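Local structure of enoyl-CoA hydratase (Geobacillus kaustophilus, 2PPY) at residues Met225-Asn228 against Val229-Tyr233; Arg126-Gly129 against Asp130-Lys134; Arg156-Tyr160 against Ser161-Asp165. The protein probably catalyses the reversible hydration of enoyl-CoA thioesters, a step of fatty acid beta-oxidation. All coordinates share one frame; numbering follows the deposited sequence.

Contact 1 of 3, residues Met225-Asn228 against Val229-Tyr233; sequences MPLN and VAIRY
Val229 packs on the ring of Pro226 through CG2: with CG1 beside the backbone N (chi1 -72°), CG2 falls between that N and the carbonyl carbon, 3.6 Å from Pro226 CD. Its own amide reaches back to Pro226 O, 3.2 Å from Val229 N, while Ala230 N takes the same oxygen at 2.8 Å, the first i to i-4 bond of the helix. One carbonyl thus receives two N-H groups: that of Ala230 comes nearly in line with the C=O bond, that of Val229 from above the carbonyl plane. Ile231 N continues the helical pattern, 3.2 Å from Leu227 O at an N-H...O angle of 158°. The Ile231 CD1 methyl meets Leu227 CD1 at 4.1 Å. Arg232 bends at its second and third torsions and brings NH2 within 2.8 Å of Asn228 O, but the angle is too poor for a hydrogen bond. Tyr233 presents its ring to Met225. The latter, modelled as selenomethionine, runs extended beyond CG and crosses the tyrosine at about a right angle; its CE methyl sits over one ring face, 3.6 Å from the centroid and 19° off the normal, a CH-pi contact, with SE set obliquely. Leu227 N bonds Glu224 of a second subunit, and Asn228 OD1 bonds Arg99 of a third. The arrangement is a helix start with Pro226 at the N-cap, joined by a Met-aromatic contact from the residue before it, at a subunit interface of the hexamer.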
loop_
_atom_site.group_PDB
_atom_site.type_symbol
_atom_site.label_atom_id
_atom_site.label_comp_id
_atom_site.label_asym_id
_atom_site.label_seq_id
_atom_site.Cartn_x
_atom_site.Cartn_y
_atom_site.Cartn_z
HETATM N N MSE A 225 5.801 3.985 -1.563
HETATM C CA MSE A 225 5.371 3.092 -2.641
HETATM C C MSE A 225 5.895 1.662 -2.522
HETATM O O MSE A 225 6.875 1.400 -1.826
HETATM C CB MSE A 225 5.842 3.644 -3.995
HETATM C CG MSE A 225 5.757 5.159 -4.165
HETATM SE SE MSE A 225 6.732 5.739 -5.754
HETATM C CE MSE A 225 6.265 7.614 -5.783
ATOM N N PRO A 226 5.223 0.709 -3.189
ATOM C CA PRO A 226 5.678 -0.685 -3.146
ATOM C C PRO A 226 7.013 -0.682 -3.893
ATOM O O PRO A 226 7.194 0.105 -4.824
ATOM C CB PRO A 226 4.588 -1.421 -3.917
ATOM C CG PRO A 226 3.363 -0.622 -3.582
ATOM C CD PRO A 226 3.849 0.795 -3.720
ATOM N N LEU A 227 7.936 -1.553 -3.503
ATOM C CA LEU A 227 9.253 -1.582 -4.128
ATOM C C LEU A 227 9.277 -1.653 -5.658
ATOM O O LEU A 227 9.980 -0.876 -6.299
ATOM C CB LEU A 227 10.077 -2.743 -3.562
ATOM C CG LEU A 227 11.553 -2.758 -3.986
ATOM C CD1 LEU A 227 12.240 -1.484 -3.498
ATOM C CD2 LEU A 227 12.249 -3.990 -3.413
ATOM N N ASN A 228 8.518 -2.575 -6.240
ATOM C CA ASN A 228 8.508 -2.741 -7.688
ATOM C C ASN A 228 8.147 -1.484 -8.483
ATOM O O ASN A 228 8.617 -1.313 -9.610
ATOM C CB ASN A 228 7.588 -3.900 -8.094
ATOM C CG ASN A 228 7.876 -4.404 -9.507
ATOM O OD1 ASN A 228 6.990 -4.438 -10.358
ATOM N ND2 ASN A 228 9.124 -4.793 -9.758
ATOM N N VAL A 229 7.317 -0.607 -7.922
ATOM C CA VAL A 229 6.979 0.625 -8.633
ATOM C C VAL A 229 7.796 1.802 -8.112
ATOM O O VAL A 229 7.939 2.822 -8.794
ATOM C CB VAL A 229 5.467 0.968 -8.542
ATOM C CG1 VAL A 229 4.672 0.000 -9.412
ATOM C CG2 VAL A 229 4.994 0.913 -7.100
ATOM N N ALA A 230 8.333 1.658 -6.900
ATOM C CA ALA A 230 9.156 2.711 -6.304
ATOM C C ALA A 230 10.383 2.920 -7.182
ATOM O O ALA A 230 10.843 4.045 -7.393
ATOM C CB ALA A 230 9.592 2.308 -4.900
ATOM N N ILE A 231 10.920 1.819 -7.688
ATOM C CA ILE A 231 12.087 1.892 -8.538
ATOM C C ILE A 231 11.715 2.535 -9.880
ATOM O O ILE A 231 12.570 3.083 -10.566
ATOM C CB ILE A 231 12.704 0.491 -8.711
ATOM C CG1 ILE A 231 13.136 -0.030 -7.328
ATOM C CG2 ILE A 231 13.901 0.552 -9.662
ATOM C CD1 ILE A 231 13.662 -1.449 -7.307
ATOM N N ARG A 232 10.436 2.487 -10.247
ATOM C CA ARG A 232 10.002 3.122 -11.490
ATOM C C ARG A 232 10.064 4.642 -11.276
ATOM O O ARG A 232 10.474 5.390 -12.162
ATOM C CB ARG A 232 8.563 2.723 -11.845
ATOM C CG ARG A 232 8.322 1.231 -12.073
ATOM C CD ARG A 232 8.933 0.734 -13.376
ATOM N NE ARG A 232 10.377 0.547 -13.280
ATOM C CZ ARG A 232 10.959 -0.415 -12.575
ATOM N NH1 ARG A 232 12.284 -0.510 -12.543
ATOM N NH2 ARG A 232 10.214 -1.286 -11.908
ATOM N N TYR A 233 9.646 5.090 -10.095
ATOM C CA TYR A 233 9.653 6.513 -9.753
ATOM C C TYR A 233 11.104 6.989 -9.736
ATOM O O TYR A 233 11.433 8.079 -10.211
ATOM C CB TYR A 233 8.993 6.705 -8.381
ATOM C CG TYR A 233 9.068 8.101 -7.794
ATOM C CD1 TYR A 233 8.504 9.198 -8.450
ATOM C CD2 TYR A 233 9.669 8.315 -6.555
ATOM C CE1 TYR A 233 8.534 10.474 -7.879
ATOM C CE2 TYR A 233 9.706 9.577 -5.980
ATOM C CZ TYR A 233 9.137 10.650 -6.643
ATOM O OH TYR A 233 9.177 11.894 -6.058
#

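Contact 2 of 3, residues Arg126-Gly129 against Asp130-Lys134; sequences RFMG and DEAGK
Gly129 and Ala132 are the ends of a type I beta turn, closed by one backbone bond of 3.0 Å from Ala132 N to Gly129 O. The bond is straight at hydrogen (160°), yet the N-H arrives from well above the carbonyl plane and does not use an in-plane lone pair. The turn folds the chain so that the Ala132 CB methyl also comes 3.2 Å from Gly129 O. From the strand side, the selenomethionine at Met128 packs against the same methyl: its CG, anti to the backbone N (chi1 -175°), is 3.4 Å from Ala132 CB, a close carbon-carbon approach. The side chain then bends at its third torsion, and its CE lies 3.7 Å from Ala132 CB and 4.2 Å from Lys134 O. Here the chain leaves strand 125-129, one of the parallel strands of the crotonase-fold sheet, which lies between strands 103-108 and 186-188, and heads for the short strand 135-136. Met128 touches Leu108 and Thr112 on neighbouring strands as well. Asp130, the second residue of the turn, accepts a bond at OD2 from Gln190 N, while Glu131 N donates to Gln190 OE1, just beyond strand 186-188, where Ala132 also packs on Gln190.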
loop_
_atom_site.group_PDB
_atom_site.type_symbol
_atom_site.label_atom_id
_atom_site.label_comp_id
_atom_site.label_asym_id
_atom_site.label_seq_id
_atom_site.Cartn_x
_atom_site.Cartn_y
_atom_site.Cartn_z
ATOM N N ARG A 126 18.269 15.761 10.544
ATOM C CA ARG A 126 18.278 16.415 11.847
ATOM C C ARG A 126 19.668 16.353 12.475
ATOM O O ARG A 126 20.196 15.265 12.694
ATOM C CB ARG A 126 17.265 15.739 12.779
ATOM C CG ARG A 126 15.802 15.998 12.413
ATOM C CD ARG A 126 14.909 14.870 12.913
ATOM N NE ARG A 126 15.168 13.640 12.169
ATOM C CZ ARG A 126 14.810 13.445 10.902
ATOM N NH1 ARG A 126 14.169 14.398 10.235
ATOM N NH2 ARG A 126 15.113 12.306 10.292
ATOM N N PHE A 127 20.260 17.519 12.741
ATOM C CA PHE A 127 21.585 17.610 13.371
ATOM C C PHE A 127 21.383 18.281 14.727
ATOM O O PHE A 127 20.739 19.324 14.815
ATOM C CB PHE A 127 22.557 18.454 12.527
ATOM C CG PHE A 127 22.822 17.906 11.140
ATOM C CD1 PHE A 127 22.551 16.574 10.822
ATOM C CD2 PHE A 127 23.360 18.729 10.151
ATOM C CE1 PHE A 127 22.807 16.072 9.532
ATOM C CE2 PHE A 127 23.622 18.240 8.862
ATOM C CZ PHE A 127 23.346 16.907 8.554
HETATM N N MSE A 128 21.936 17.697 15.785
HETATM C CA MSE A 128 21.750 18.254 17.123
HETATM C C MSE A 128 23.038 18.489 17.914
HETATM O O MSE A 128 24.005 17.744 17.771
HETATM C CB MSE A 128 20.817 17.328 17.905
HETATM C CG MSE A 128 20.409 17.815 19.281
HETATM SE SE MSE A 128 18.903 16.779 19.919
HETATM C CE MSE A 128 17.808 18.208 20.626
ATOM N N GLY A 129 23.034 19.527 18.752
ATOM C CA GLY A 129 24.199 19.840 19.568
ATOM C C GLY A 129 24.320 18.890 20.747
ATOM O O GLY A 129 23.301 18.452 21.285
ATOM N N ASP A 130 25.544 18.580 21.174
ATOM C CA ASP A 130 25.704 17.639 22.282
ATOM C C ASP A 130 25.231 18.131 23.647
ATOM O O ASP A 130 25.282 17.392 24.625
ATOM C CB ASP A 130 27.150 17.113 22.365
ATOM C CG ASP A 130 28.184 18.207 22.581
ATOM O OD1 ASP A 130 29.382 17.863 22.588
ATOM O OD2 ASP A 130 27.821 19.390 22.744
ATOM N N GLU A 131 24.752 19.370 23.704
ATOM C CA GLU A 131 24.234 19.936 24.946
ATOM C C GLU A 131 22.906 20.631 24.642
ATOM O O GLU A 131 22.445 21.481 25.405
ATOM C CB GLU A 131 25.224 20.950 25.535
ATOM C CG GLU A 131 26.592 20.377 25.877
ATOM C CD GLU A 131 27.480 21.378 26.605
ATOM O OE1 GLU A 131 27.130 21.771 27.739
ATOM O OE2 GLU A 131 28.527 21.774 26.047
ATOM N N ALA A 132 22.295 20.247 23.521
ATOM C CA ALA A 132 21.031 20.825 23.067
ATOM C C ALA A 132 19.859 20.650 24.026
ATOM O O ALA A 132 18.870 21.372 23.932
ATOM C CB ALA A 132 20.663 20.256 21.694
ATOM N N GLY A 133 19.952 19.688 24.934
ATOM C CA GLY A 133 18.867 19.493 25.881
ATOM C C GLY A 133 18.025 18.247 25.703
ATOM O O GLY A 133 18.554 17.145 25.546
ATOM N N LYS A 134 16.706 18.433 25.722
ATOM C CA LYS A 134 15.740 17.336 25.603
ATOM C C LYS A 134 15.082 17.233 24.235
ATOM O O LYS A 134 14.831 18.237 23.567
ATOM C CB LYS A 134 14.616 17.502 26.630
ATOM C CG LYS A 134 15.041 17.756 28.065
ATOM C CD LYS A 134 13.803 18.042 28.913
ATOM C CE LYS A 134 14.142 18.335 30.364
ATOM N NZ LYS A 134 12.913 18.610 31.165
#

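Contact 3 of 3, residues Arg156-Tyr160 against Ser161-Asp165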
loop_
_atom_site.group_PDB
_atom_site.type_symbol
_atom_site.label_atom_id
_atom_site.label_comp_id
_atom_site.label_asym_id
_atom_site.label_seq_id
_atom_site.Cartn_x
_atom_site.Cartn_y
_atom_site.Cartn_z
ATOM N N ARG A 156 7.923 5.628 11.873
ATOM C CA ARG A 156 8.597 5.287 10.628
ATOM C C ARG A 156 10.098 5.538 10.710
ATOM O O ARG A 156 10.886 4.828 10.091
ATOM C CB ARG A 156 7.994 6.084 9.461
ATOM C CG ARG A 156 6.580 5.621 9.072
ATOM C CD ARG A 156 5.874 6.601 8.132
ATOM N NE ARG A 156 4.583 6.089 7.670
ATOM C CZ ARG A 156 3.524 5.879 8.449
ATOM N NH1 ARG A 156 3.585 6.140 9.747
ATOM N NH2 ARG A 156 2.402 5.394 7.933
ATOM N N LEU A 157 10.498 6.539 11.485
ATOM C CA LEU A 157 11.917 6.853 11.605
ATOM C C LEU A 157 12.678 5.926 12.552
ATOM O O LEU A 157 13.703 5.364 12.167
ATOM C CB LEU A 157 12.112 8.306 12.057
ATOM C CG LEU A 157 13.566 8.791 12.151
ATOM C CD1 LEU A 157 14.214 8.762 10.771
ATOM C CD2 LEU A 157 13.607 10.204 12.721
ATOM N N ILE A 158 12.179 5.745 13.773
ATOM C CA ILE A 158 12.885 4.902 14.743
ATOM C C ILE A 158 12.291 3.523 15.031
ATOM O O ILE A 158 12.871 2.753 15.802
ATOM C CB ILE A 158 13.046 5.629 16.108
ATOM C CG1 ILE A 158 11.677 5.854 16.756
ATOM C CG2 ILE A 158 13.757 6.953 15.916
ATOM C CD1 ILE A 158 11.763 6.385 18.182
ATOM N N GLY A 159 11.148 3.209 14.427
ATOM C CA GLY A 159 10.512 1.925 14.677
ATOM C C GLY A 159 9.220 2.127 15.453
ATOM O O GLY A 159 9.179 2.917 16.401
ATOM N N TYR A 160 8.169 1.404 15.073
ATOM C CA TYR A 160 6.872 1.563 15.722
ATOM C C TYR A 160 6.795 1.276 17.223
ATOM O O TYR A 160 6.164 2.029 17.963
ATOM C CB TYR A 160 5.803 0.755 14.965
ATOM C CG TYR A 160 6.043 -0.745 14.858
ATOM C CD1 TYR A 160 5.674 -1.610 15.888
ATOM C CD2 TYR A 160 6.594 -1.303 13.697
ATOM C CE1 TYR A 160 5.836 -2.994 15.763
ATOM C CE2 TYR A 160 6.763 -2.686 13.566
ATOM C CZ TYR A 160 6.379 -3.527 14.601
ATOM O OH TYR A 160 6.516 -4.899 14.467
ATOM N N SER A 161 7.438 0.210 17.687
ATOM C CA SER A 161 7.391 -0.114 19.107
ATOM C C SER A 161 8.161 0.921 19.927
ATOM O O SER A 161 7.694 1.365 20.981
ATOM C CB SER A 161 7.964 -1.507 19.355
ATOM O OG SER A 161 7.795 -1.891 20.709
ATOM N N ARG A 162 9.340 1.300 19.438
ATOM C CA ARG A 162 10.162 2.297 20.112
ATOM C C ARG A 162 9.452 3.641 20.159
ATOM O O ARG A 162 9.552 4.369 21.140
ATOM C CB ARG A 162 11.511 2.451 19.401
ATOM C CG ARG A 162 12.468 1.323 19.718
ATOM C CD ARG A 162 13.828 1.514 19.089
ATOM N NE ARG A 162 14.779 0.557 19.646
ATOM C CZ ARG A 162 16.035 0.419 19.238
ATOM N NH1 ARG A 162 16.503 1.178 18.256
ATOM N NH2 ARG A 162 16.823 -0.477 19.816
ATOM N N ALA A 163 8.732 3.962 19.091
ATOM C CA ALA A 163 7.992 5.212 19.024
ATOM C C ALA A 163 6.786 5.123 19.960
ATOM O O ALA A 163 6.415 6.100 20.610
ATOM C CB ALA A 163 7.530 5.470 17.594
ATOM N N LEU A 164 6.176 3.944 20.026
ATOM C CA LEU A 164 5.012 3.748 20.879
ATOM C C LEU A 164 5.424 4.022 22.315
ATOM O O LEU A 164 4.752 4.757 23.035
ATOM C CB LEU A 164 4.487 2.318 20.731
ATOM C CG LEU A 164 3.206 1.929 21.473
ATOM C CD1 LEU A 164 2.402 0.953 20.617
ATOM C CD2 LEU A 164 3.552 1.310 22.819
ATOM N N ASP A 165 6.548 3.437 22.713
ATOM C CA ASP A 165 7.082 3.608 24.058
ATOM C C ASP A 165 7.280 5.087 24.375
ATOM O O ASP A 165 6.782 5.581 25.388
ATOM C CB ASP A 165 8.400 2.830 24.173
ATOM C CG ASP A 165 9.140 3.095 25.470
ATOM O OD1 ASP A 165 8.495 3.400 26.499
ATOM O OD2 ASP A 165 10.383 2.976 25.458
HETATM O O HOH W 1 15.496 2.981 16.307
#
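Ile158 and Tyr160 both place their first side-chain branch between the backbone N and the carbonyl carbon: CG1 of Ile158 at chi1 66° and CG of Tyr160 at 59°. The first turns the isoleucine toward the next helix; the second sets the base of the tyrosine ring beside Ser161 N. Between them Gly159, with a positive phi of 111°, ends helix 150-158 and is the N-cap of helix 160-169, making a tight helix-to-helix junction of the crotonase fold. At this phi a side chain would collide with Ile158 O, which suits the residue without one. Gly159 O takes the amide of Ala163 (Ala163 N to Gly159 O 2.9 Å), and Tyr160 O that of Leu164 (Leu164 N to Tyr160 O 2.8 Å). Ile158 CG1 lies 4.2 Å from Ala163 CB, and its CD1 sits 4.0 Å from Ala163 N. The Tyr160 ring has CD1 3.1 Å from Ser161 N, an oblique approach, and it packs on Leu157 of a neighbouring subunit. An alanine here would take away the ring, and Leu157 of the neighbouring subunit would probably face a gap at the interface. Arg162 stretches out from CG to NE along Ile158, its CD 3.6 Å from Ile158 O. One water joins the two, donating to Ile158 O at 2.7 Å and accepting at the guanidinium edge from Arg162 NH1 at 2.8 Å.

In the fold
All three are local contacts within a continuous stretch, but their settings differ. Contact 2, a strand end and turn, is partly buried and held largely by its own chain, through packing, backbone bonds and side-chain bonds to Gln190. Contact 1 is a helix start and contact 3 a junction between two helices; both are mostly buried and covered in part by other subunits. Apolar and aromatic packing marks contact 1, while contact 3 adds a water and a salt bridge from Asp165 to Arg186 of another subunit. Contacts 2 and 3 touch in one chain, where Arg126 NH2 packs 3.5 Å from Leu157 CD2. Contacts 1 and 3 stay about 10 Å apart at nearest atoms, yet meet between chains: Arg156 of one subunit bonds Met225 O of another.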